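Local coordinates for protein EscN (Escherichia coli O127:H6, PDB 2OBL) that belongs to the ATP synthase alpha/beta family of P-loop proteins and forms the C-terminal part of EscN, a type III secretion system protein, at residues Val82-Ser85 and Thr86-Met90; Arg267-His270 and Asn271-Ser275; Ser333-Glu336 and Lys337-Ser341. The protein carries 1 engineered substitution. All coordinates share one frame; numbering follows the deposited sequence.

How the contacts relate
The three contacts follow one another along the chain, each local to the start or turn of a helix. Contact 1 lies in the nucleotide-binding core, at the head of helix 84-94, which follows strand 73-78 of the central mixed sheet. Contacts 2 and 3 belong to the C-terminal part: the short helix 269-272 comes just after edge strand 265-266, and helix 335-345 is the last helix. Their centres are about 16 Å apart and they touch, V273 CG1 lying 3.8 Å from Y335 OH. Contact 1 stays separate, its nearest atoms about 8 Å from contact 3 and about 15 Å from contact 2. The last helix thus packs against the turn that leaves the sheet.

Contact 1 (Val82-Ser85 and Thr86-Met90); sequences VGKS and TLLGM
Three successive i-to-i+4 bonds open helix 84-94: L87 N gives to G83 O, L88 N to K84 O at 2.9 Å and G89 N to S85 O at 2.8 Å, with G83 as the N-cap. G83 sits at positive phi (86°), where a side chain would run into the carbonyl of V82. On the first turn K84 and L88 are the side chains that meet. K84 CG stands 4.2 Å from L88 CG, and the two chains pass at a slant. L88 CG also rests on the backbone, 3.4 Å from K84 O, because chi1 of -63° turns it back beside its own N. Beyond CG the two part company: K84 bends at chi3 and chi4, and its NZ forms a salt bridge with D167 on strand 161-167, with a weak 3.3 Å bond to S85 OG besides. An imidazole, probably from the crystallisation liquor, is bound about 4 Å from the K84 side chain. L88 faces the sheet and touches I76, M165 and T220. Along the neighbouring flank, L87 CB lies 3.5 Å from K84 O, while its side chain packs on V59 and P257. Strand 73-78, the glycine-containing loop and this helix, with G83, K84 and S85 in sequence, are consistent with a P-loop (Walker A motif), the strand-loop-helix element characteristic of P-loop proteins.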
ATOM      1  N   VAL A  82       6.501   3.743 -12.969  1.00 17.36           N
ATOM      2  CA  VAL A  82       5.496   2.711 -13.193  1.00 16.66           C
ATOM      3  C   VAL A  82       4.131   3.069 -12.597  1.00 16.90           C
ATOM      4  O   VAL A  82       3.267   2.211 -12.474  1.00 16.63           O
ATOM      5  CB  VAL A  82       5.950   1.319 -12.696  1.00 16.97           C
ATOM      6  CG1 VAL A  82       7.207   0.873 -13.440  1.00 16.08           C
ATOM      7  CG2 VAL A  82       6.158   1.315 -11.185  1.00 16.26           C
ATOM      8  N   GLY A  83       3.948   4.335 -12.226  1.00 16.93           N
ATOM      9  CA  GLY A  83       2.619   4.807 -11.811  1.00 17.08           C
ATOM     10  C   GLY A  83       2.288   4.599 -10.348  1.00 17.55           C
ATOM     11  O   GLY A  83       1.113   4.608  -9.966  1.00 16.61           O
ATOM     12  N   LYS A  84       3.315   4.410  -9.520  1.00 16.51           N
ATOM     13  CA  LYS A  84       3.091   4.175  -8.102  1.00 16.49           C
ATOM     14  C   LYS A  84       2.246   5.278  -7.466  1.00 15.53           C
ATOM     15  O   LYS A  84       1.247   4.995  -6.837  1.00 14.27           O
ATOM     16  CB  LYS A  84       4.423   4.024  -7.355  1.00 17.60           C
ATOM     17  CG  LYS A  84       4.294   4.042  -5.829  1.00 18.58           C
ATOM     18  CD  LYS A  84       5.651   4.297  -5.165  1.00 20.95           C
ATOM     19  CE  LYS A  84       6.207   5.687  -5.485  1.00 21.88           C
ATOM     20  NZ  LYS A  84       5.767   6.846  -4.632  1.00 23.78           N
ATOM     21  N   SER A  85       2.645   6.537  -7.629  1.00 15.19           N
ATOM     22  CA  SER A  85       1.931   7.604  -6.924  1.00 15.71           C
ATOM     23  C   SER A  85       0.454   7.658  -7.342  1.00 14.48           C
ATOM     24  O   SER A  85      -0.441   7.892  -6.512  1.00 13.85           O
ATOM     25  CB  SER A  85       2.633   8.947  -7.114  1.00 17.39           C
ATOM     26  OG  SER A  85       3.834   8.965  -6.351  1.00 19.47           O
ATOM     27  N   THR A  86       0.203   7.408  -8.620  1.00 13.74           N
ATOM     28  CA  THR A  86      -1.169   7.376  -9.145  1.00 14.15           C
ATOM     29  C   THR A  86      -2.004   6.284  -8.466  1.00 13.97           C
ATOM     30  O   THR A  86      -3.159   6.515  -8.075  1.00 12.94           O
ATOM     31  CB  THR A  86      -1.171   7.166 -10.672  1.00 14.38           C
ATOM     32  OG1 THR A  86      -0.529   8.284 -11.297  1.00 16.83           O
ATOM     33  CG2 THR A  86      -2.608   7.074 -11.207  1.00 16.05           C
ATOM     34  N   LEU A  87      -1.414   5.098  -8.316  1.00 13.88           N
ATOM     35  CA  LEU A  87      -2.078   4.015  -7.607  1.00 12.95           C
ATOM     36  C   LEU A  87      -2.324   4.370  -6.146  1.00 12.94           C
ATOM     37  O   LEU A  87      -3.401   4.088  -5.613  1.00 12.22           O
ATOM     38  CB  LEU A  87      -1.282   2.709  -7.700  1.00 13.02           C
ATOM     39  CG  LEU A  87      -1.871   1.542  -6.910  1.00 13.34           C
ATOM     40  CD1 LEU A  87      -3.269   1.135  -7.413  1.00 14.69           C
ATOM     41  CD2 LEU A  87      -0.918   0.337  -6.948  1.00 13.25           C
ATOM     42  N   LEU A  88      -1.334   4.979  -5.494  1.00 11.40           N
ATOM     43  CA  LEU A  88      -1.494   5.376  -4.098  1.00 12.36           C
ATOM     44  C   LEU A  88      -2.626   6.402  -3.993  1.00 11.37           C
ATOM     45  O   LEU A  88      -3.426   6.349  -3.081  1.00 11.78           O
ATOM     46  CB  LEU A  88      -0.213   5.987  -3.532  1.00 12.89           C
ATOM     47  CG  LEU A  88       1.004   5.062  -3.467  1.00 13.68           C
ATOM     48  CD1 LEU A  88       2.087   5.662  -2.603  1.00 13.14           C
ATOM     49  CD2 LEU A  88       0.595   3.703  -2.926  1.00 12.85           C
ATOM     50  N   GLY A  89      -2.671   7.337  -4.928  1.00 10.98           N
ATOM     51  CA  GLY A  89      -3.769   8.304  -4.961  1.00 11.82           C
ATOM     52  C   GLY A  89      -5.126   7.631  -5.103  1.00 12.85           C
ATOM     53  O   GLY A  89      -6.084   7.982  -4.410  1.00 12.44           O
ATOM     54  N   MET A  90      -5.220   6.671  -6.016  1.00 13.43           N
ATOM     55  CA  MET A  90      -6.491   5.978  -6.249  1.00 16.29           C
ATOM     56  C   MET A  90      -6.955   5.299  -4.979  1.00 13.75           C
ATOM     57  O   MET A  90      -8.144   5.299  -4.641  1.00 11.81           O
ATOM     58  CB  MET A  90      -6.319   4.925  -7.334  1.00 17.68           C
ATOM     59  CG  MET A  90      -6.224   5.503  -8.717  1.00 21.05           C
ATOM     60  SD  MET A  90      -5.979   4.185  -9.917  1.00 23.38           S
ATOM     61  CE  MET A  90      -7.381   3.131  -9.575  1.00 22.66           C
TER

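Contact 2 (Arg267-His270 and Asn271-Ser275); sequences RVMH and NVVTS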
ATOM      1  N   ARG A 267      -2.566 -12.975   1.216  1.00 15.32           N
ATOM      2  CA  ARG A 267      -2.629 -14.157   2.079  1.00 15.66           C
ATOM      3  C   ARG A 267      -3.965 -14.261   2.814  1.00 15.70           C
ATOM      4  O   ARG A 267      -4.266 -15.302   3.404  1.00 16.07           O
ATOM      5  CB  ARG A 267      -1.492 -14.177   3.107  1.00 15.74           C
ATOM      6  CG  ARG A 267      -0.097 -14.236   2.516  1.00 15.98           C
ATOM      7  CD  ARG A 267       0.947 -14.410   3.617  1.00 16.20           C
ATOM      8  NE  ARG A 267       0.901 -15.750   4.214  1.00 18.58           N
ATOM      9  CZ  ARG A 267       1.689 -16.755   3.835  1.00 17.95           C
ATOM     10  NH1 ARG A 267       2.581 -16.564   2.875  1.00 17.13           N
ATOM     11  NH2 ARG A 267       1.598 -17.940   4.428  1.00 19.40           N
ATOM     12  N   VAL A 268      -4.747 -13.182   2.792  1.00 14.48           N
ATOM     13  CA  VAL A 268      -5.997 -13.136   3.558  1.00 14.48           C
ATOM     14  C   VAL A 268      -7.252 -13.246   2.693  1.00 14.06           C
ATOM     15  O   VAL A 268      -8.344 -13.422   3.211  1.00 14.82           O
ATOM     16  CB  VAL A 268      -6.108 -11.861   4.441  1.00 14.36           C
ATOM     17  CG1 VAL A 268      -4.842 -11.666   5.312  1.00 14.47           C
ATOM     18  CG2 VAL A 268      -6.405 -10.620   3.596  1.00 13.67           C
ATOM     19  N   MET A 269      -7.100 -13.099   1.379  1.00 14.93           N
ATOM     20  CA  MET A 269      -8.249 -13.084   0.480  1.00 14.25           C
ATOM     21  C   MET A 269      -9.230 -14.222   0.716  1.00 14.32           C
ATOM     22  O   MET A 269     -10.436 -13.998   0.810  1.00 13.73           O
ATOM     23  CB  MET A 269      -7.797 -13.112  -0.974  1.00 14.41           C
ATOM     24  CG  MET A 269      -8.954 -13.213  -1.969  1.00 13.76           C
ATOM     25  SD  MET A 269      -8.404 -12.940  -3.655  1.00 14.90           S
ATOM     26  CE  MET A 269     -10.008 -12.923  -4.489  1.00 13.92           C
ATOM     27  N   HIS A 270      -8.724 -15.445   0.796  1.00 14.51           N
ATOM     28  CA  HIS A 270      -9.612 -16.602   0.922  1.00 15.59           C
ATOM     29  C   HIS A 270     -10.460 -16.557   2.195  1.00 15.75           C
ATOM     30  O   HIS A 270     -11.495 -17.242   2.300  1.00 15.02           O
ATOM     31  CB  HIS A 270      -8.811 -17.902   0.837  1.00 16.48           C
ATOM     32  CG  HIS A 270      -7.950 -18.159   2.032  1.00 17.60           C
ATOM     33  ND1 HIS A 270      -6.781 -17.466   2.273  1.00 18.75           N
ATOM     34  CD2 HIS A 270      -8.086 -19.034   3.055  1.00 18.18           C
ATOM     35  CE1 HIS A 270      -6.236 -17.905   3.394  1.00 18.21           C
ATOM     36  NE2 HIS A 270      -7.008 -18.856   3.889  1.00 18.74           N
ATOM     37  N   ASN A 271     -10.019 -15.747   3.155  1.00 16.14           N
ATOM     38  CA  ASN A 271     -10.721 -15.575   4.427  1.00 16.58           C
ATOM     39  C   ASN A 271     -11.708 -14.412   4.441  1.00 16.99           C
ATOM     40  O   ASN A 271     -12.475 -14.261   5.399  1.00 17.31           O
ATOM     41  CB  ASN A 271      -9.719 -15.361   5.564  1.00 17.57           C
ATOM     42  CG  ASN A 271      -8.909 -16.593   5.870  1.00 19.13           C
ATOM     43  OD1 ASN A 271      -7.730 -16.498   6.257  1.00 20.29           O
ATOM     44  ND2 ASN A 271      -9.525 -17.766   5.712  1.00 18.43           N
ATOM     45  N   VAL A 272     -11.695 -13.584   3.398  1.00 16.56           N
ATOM     46  CA  VAL A 272     -12.527 -12.374   3.396  1.00 16.66           C
ATOM     47  C   VAL A 272     -13.475 -12.275   2.201  1.00 18.02           C
ATOM     48  O   VAL A 272     -14.263 -11.327   2.114  1.00 17.19           O
ATOM     49  CB  VAL A 272     -11.677 -11.068   3.481  1.00 16.57           C
ATOM     50  CG1 VAL A 272     -10.693 -11.130   4.633  1.00 16.18           C
ATOM     51  CG2 VAL A 272     -10.950 -10.811   2.160  1.00 16.51           C
ATOM     52  N   VAL A 273     -13.386 -13.233   1.275  1.00 19.49           N
ATOM     53  CA  VAL A 273     -14.313 -13.300   0.136  1.00 20.32           C
ATOM     54  C   VAL A 273     -15.088 -14.618   0.097  1.00 20.94           C
ATOM     55  O   VAL A 273     -14.697 -15.619   0.712  1.00 21.41           O
ATOM     56  CB  VAL A 273     -13.587 -13.102  -1.220  1.00 20.68           C
ATOM     57  CG1 VAL A 273     -12.716 -11.838  -1.179  1.00 20.11           C
ATOM     58  CG2 VAL A 273     -12.749 -14.323  -1.566  1.00 21.22           C
ATOM     59  N   THR A 274     -16.202 -14.618  -0.626  1.00 21.58           N
ATOM     60  CA  THR A 274     -16.995 -15.828  -0.772  1.00 22.59           C
ATOM     61  C   THR A 274     -16.241 -16.877  -1.581  1.00 22.92           C
ATOM     62  O   THR A 274     -15.323 -16.552  -2.327  1.00 22.85           O
ATOM     63  CB  THR A 274     -18.344 -15.532  -1.451  1.00 22.18           C
ATOM     64  OG1 THR A 274     -18.115 -15.131  -2.808  1.00 23.33           O
ATOM     65  CG2 THR A 274     -19.077 -14.423  -0.719  1.00 22.12           C
ATOM     66  N   SER A 275     -16.638 -18.143  -1.459  1.00 23.21           N
ATOM     67  CA  SER A 275     -15.942 -19.170  -2.222  1.00 23.43           C
ATOM     68  C   SER A 275     -16.114 -18.907  -3.723  1.00 23.74           C
ATOM     69  O   SER A 275     -15.185 -19.097  -4.502  1.00 24.48           O
ATOM     70  CB  SER A 275     -16.409 -20.570  -1.829  1.00 23.77           C
ATOM     71  OG  SER A 275     -17.689 -20.840  -2.350  1.00 24.66           O
TER
HETATM   72  O   HOH W   1     -12.995 -17.857   0.086  1.00 25.67           O
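H270 and N271 lie side by side and point the same way on a short, weakly bonded helical turn, residues 269-272, that leads from edge strand 265-266 toward helix 275-290. Starting at CB, the H270 side chain is 3.4 Å from N271 N; chi1 of 71° puts CG between its own N and carbonyl carbon, which swings the ring over N271. CG is as close to N271 N, ND1 farther. The amide then crosses one ring face near the rim, its plane turned 48° from the ring. CD2 has N271 ND2 at 3.3 Å, on the other flank of NE2 CE1 meets N271 OD1 at 3.5 Å, and NE2 itself, the tip, lies 3.3 Å from N271 ND2. On the side toward helix 275-290, M269 CG, from which the chain runs out extended, comes 4.0 Å from V273 CG2, and the rest of M269 reaches H277, L278 and A281. Two i-to-i+3 bonds hold the turn, N271 N to V268 O and V272 N to M269 O, and V273 N adds a weak i-to-i+4 bond to M269 O. A water closes the turn, donating to H270 O at 2.7 Å and to V273 O at 2.9 Å.

Contact 3 (Ser333-Glu336 and Lys337-Ser341); sequences SSYE and KTIES
An N-cap begins helix 335-345, the last helix of the chain: S334 OG accepts from K337 N at 3.0 Å, in a nearly straight bond (168°). With chi1 at 79° the hydroxyl sits between its own N and carbonyl carbon, turned to face that amide. The S334 carbonyl takes the next amide, T338 N, at 2.8 Å, and T338 OG1 lies 3.0 Å from the same oxygen. That hydroxyl also pairs with S333 OG at 3.1 Å, where either could donate, and with a water. K337 folds back over the residues before the helix, and its CE comes 3.6 Å from S333 CA. Starting from the first helical residue, Y335 and I339, one turn apart, meet at a slant. I339 CD1 stands over one face of the ring toward its rim, 3.7 Å from the centroid and 21° off the normal, a CH-pi contact. On the outer flank the carboxylates of E336 and E340 run side by side in nearly parallel planes, E336 OE1 and E340 OE2 4.3 Å apart; these like charges would probably repel mildly. Farther along, S341 OG and S341 N reach K337 O from opposite faces of its plane. The helix lies among its neighbours with Y335 and I339 on H277 of helix 275-290, T338 and S341 on F324 of helix 318-325, and S333 and T338 on R60 of helix 60-65.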
ATOM      1  N   SER A 333     -15.549   2.442  -9.261  1.00 32.44           N
ATOM      2  CA  SER A 333     -16.183   1.121  -9.162  1.00 31.31           C
ATOM      3  C   SER A 333     -16.398   0.678  -7.705  1.00 29.61           C
ATOM      4  O   SER A 333     -15.446   0.485  -6.956  1.00 30.30           O
ATOM      5  CB  SER A 333     -15.330   0.084  -9.909  1.00 32.04           C
ATOM      6  OG  SER A 333     -15.996  -1.164 -10.013  1.00 32.81           O
ATOM      7  N   SER A 334     -17.653   0.516  -7.305  1.00 27.90           N
ATOM      8  CA  SER A 334     -17.968   0.057  -5.957  1.00 25.69           C
ATOM      9  C   SER A 334     -17.609  -1.424  -5.818  1.00 25.44           C
ATOM     10  O   SER A 334     -17.342  -2.107  -6.815  1.00 24.41           O
ATOM     11  CB  SER A 334     -19.460   0.236  -5.688  1.00 25.42           C
ATOM     12  OG  SER A 334     -20.166  -0.819  -6.307  1.00 24.55           O
ATOM     13  N   TYR A 335     -17.608  -1.927  -4.585  1.00 24.43           N
ATOM     14  CA  TYR A 335     -17.215  -3.304  -4.353  1.00 23.79           C
ATOM     15  C   TYR A 335     -18.260  -4.239  -4.945  1.00 24.26           C
ATOM     16  O   TYR A 335     -17.926  -5.250  -5.560  1.00 23.64           O
ATOM     17  CB  TYR A 335     -17.012  -3.561  -2.859  1.00 24.04           C
ATOM     18  CG  TYR A 335     -16.384  -4.903  -2.523  1.00 24.28           C
ATOM     19  CD1 TYR A 335     -15.175  -5.301  -3.096  1.00 24.58           C
ATOM     20  CD2 TYR A 335     -16.989  -5.760  -1.615  1.00 24.53           C
ATOM     21  CE1 TYR A 335     -14.603  -6.534  -2.786  1.00 24.58           C
ATOM     22  CE2 TYR A 335     -16.422  -6.990  -1.292  1.00 25.00           C
ATOM     23  CZ  TYR A 335     -15.226  -7.368  -1.880  1.00 23.96           C
ATOM     24  OH  TYR A 335     -14.663  -8.585  -1.553  1.00 23.79           O
ATOM     25  N   GLU A 336     -19.530  -3.888  -4.776  1.00 23.90           N
ATOM     26  CA  GLU A 336     -20.592  -4.640  -5.438  1.00 25.01           C
ATOM     27  C   GLU A 336     -20.334  -4.717  -6.942  1.00 24.57           C
ATOM     28  O   GLU A 336     -20.329  -5.800  -7.524  1.00 24.41           O
ATOM     29  CB  GLU A 336     -21.955  -4.016  -5.158  1.00 25.84           C
ATOM     30  CG  GLU A 336     -23.081  -4.605  -6.002  1.00 27.40           C
ATOM     31  CD  GLU A 336     -24.421  -3.965  -5.723  1.00 27.91           C
ATOM     32  OE1 GLU A 336     -24.833  -3.067  -6.498  1.00 28.83           O
ATOM     33  OE2 GLU A 336     -25.067  -4.355  -4.725  1.00 27.98           O
ATOM     34  N   LYS A 337     -20.089  -3.571  -7.566  1.00 24.04           N
ATOM     35  CA  LYS A 337     -19.865  -3.530  -9.006  1.00 25.05           C
ATOM     36  C   LYS A 337     -18.640  -4.326  -9.432  1.00 24.62           C
ATOM     37  O   LYS A 337     -18.650  -4.983 -10.475  1.00 23.71           O
ATOM     38  CB  LYS A 337     -19.735  -2.091  -9.503  1.00 26.70           C
ATOM     39  CG  LYS A 337     -19.415  -1.997 -10.989  1.00 28.93           C
ATOM     40  CD  LYS A 337     -19.919  -0.696 -11.599  1.00 30.84           C
ATOM     41  CE  LYS A 337     -19.019   0.472 -11.233  1.00 31.77           C
ATOM     42  NZ  LYS A 337     -19.586   1.750 -11.749  1.00 32.38           N
ATOM     43  N   THR A 338     -17.573  -4.236  -8.635  1.00 23.90           N
ATOM     44  CA  THR A 338     -16.336  -4.954  -8.929  1.00 23.86           C
ATOM     45  C   THR A 338     -16.567  -6.455  -8.993  1.00 23.20           C
ATOM     46  O   THR A 338     -16.121  -7.127  -9.926  1.00 22.26           O
ATOM     47  CB  THR A 338     -15.251  -4.636  -7.882  1.00 24.28           C
ATOM     48  OG1 THR A 338     -14.834  -3.280  -8.057  1.00 25.85           O
ATOM     49  CG2 THR A 338     -14.028  -5.553  -8.045  1.00 24.28           C
ATOM     50  N   ILE A 339     -17.276  -6.981  -8.001  1.00 22.24           N
ATOM     51  CA  ILE A 339     -17.564  -8.403  -7.981  1.00 23.12           C
ATOM     52  C   ILE A 339     -18.472  -8.802  -9.156  1.00 21.95           C
ATOM     53  O   ILE A 339     -18.229  -9.808  -9.818  1.00 20.95           O
ATOM     54  CB  ILE A 339     -18.141  -8.849  -6.614  1.00 23.89           C
ATOM     55  CG1 ILE A 339     -17.148  -8.490  -5.497  1.00 25.00           C
ATOM     56  CG2 ILE A 339     -18.443 -10.354  -6.619  1.00 25.13           C
ATOM     57  CD1 ILE A 339     -17.634  -8.802  -4.082  1.00 24.52           C
ATOM     58  N   GLU A 340     -19.499  -8.009  -9.439  1.00 21.79           N
ATOM     59  CA  GLU A 340     -20.369  -8.327 -10.573  1.00 21.53           C
ATOM     60  C   GLU A 340     -19.569  -8.341 -11.880  1.00 22.65           C
ATOM     61  O   GLU A 340     -19.776  -9.193 -12.749  1.00 21.92           O
ATOM     62  CB  GLU A 340     -21.549  -7.349 -10.651  1.00 20.77           C
ATOM     63  CG  GLU A 340     -22.543  -7.520  -9.499  1.00 20.80           C
ATOM     64  CD  GLU A 340     -23.784  -6.653  -9.633  1.00 21.08           C
ATOM     65  OE1 GLU A 340     -23.872  -5.869 -10.605  1.00 21.50           O
ATOM     66  OE2 GLU A 340     -24.678  -6.762  -8.769  1.00 20.40           O
ATOM     67  N   SER A 341     -18.645  -7.393 -12.009  1.00 23.21           N
ATOM     68  CA  SER A 341     -17.829  -7.281 -13.212  1.00 24.51           C
ATOM     69  C   SER A 341     -16.858  -8.453 -13.357  1.00 24.85           C
ATOM     70  O   SER A 341     -16.615  -8.932 -14.463  1.00 25.20           O
ATOM     71  CB  SER A 341     -17.069  -5.947 -13.226  1.00 24.95           C
ATOM     72  OG  SER A 341     -17.989  -4.866 -13.351  1.00 26.55           O
TER
HETATM   73  O   HOH W   2     -13.976  -2.255  -5.742  1.00 40.20           O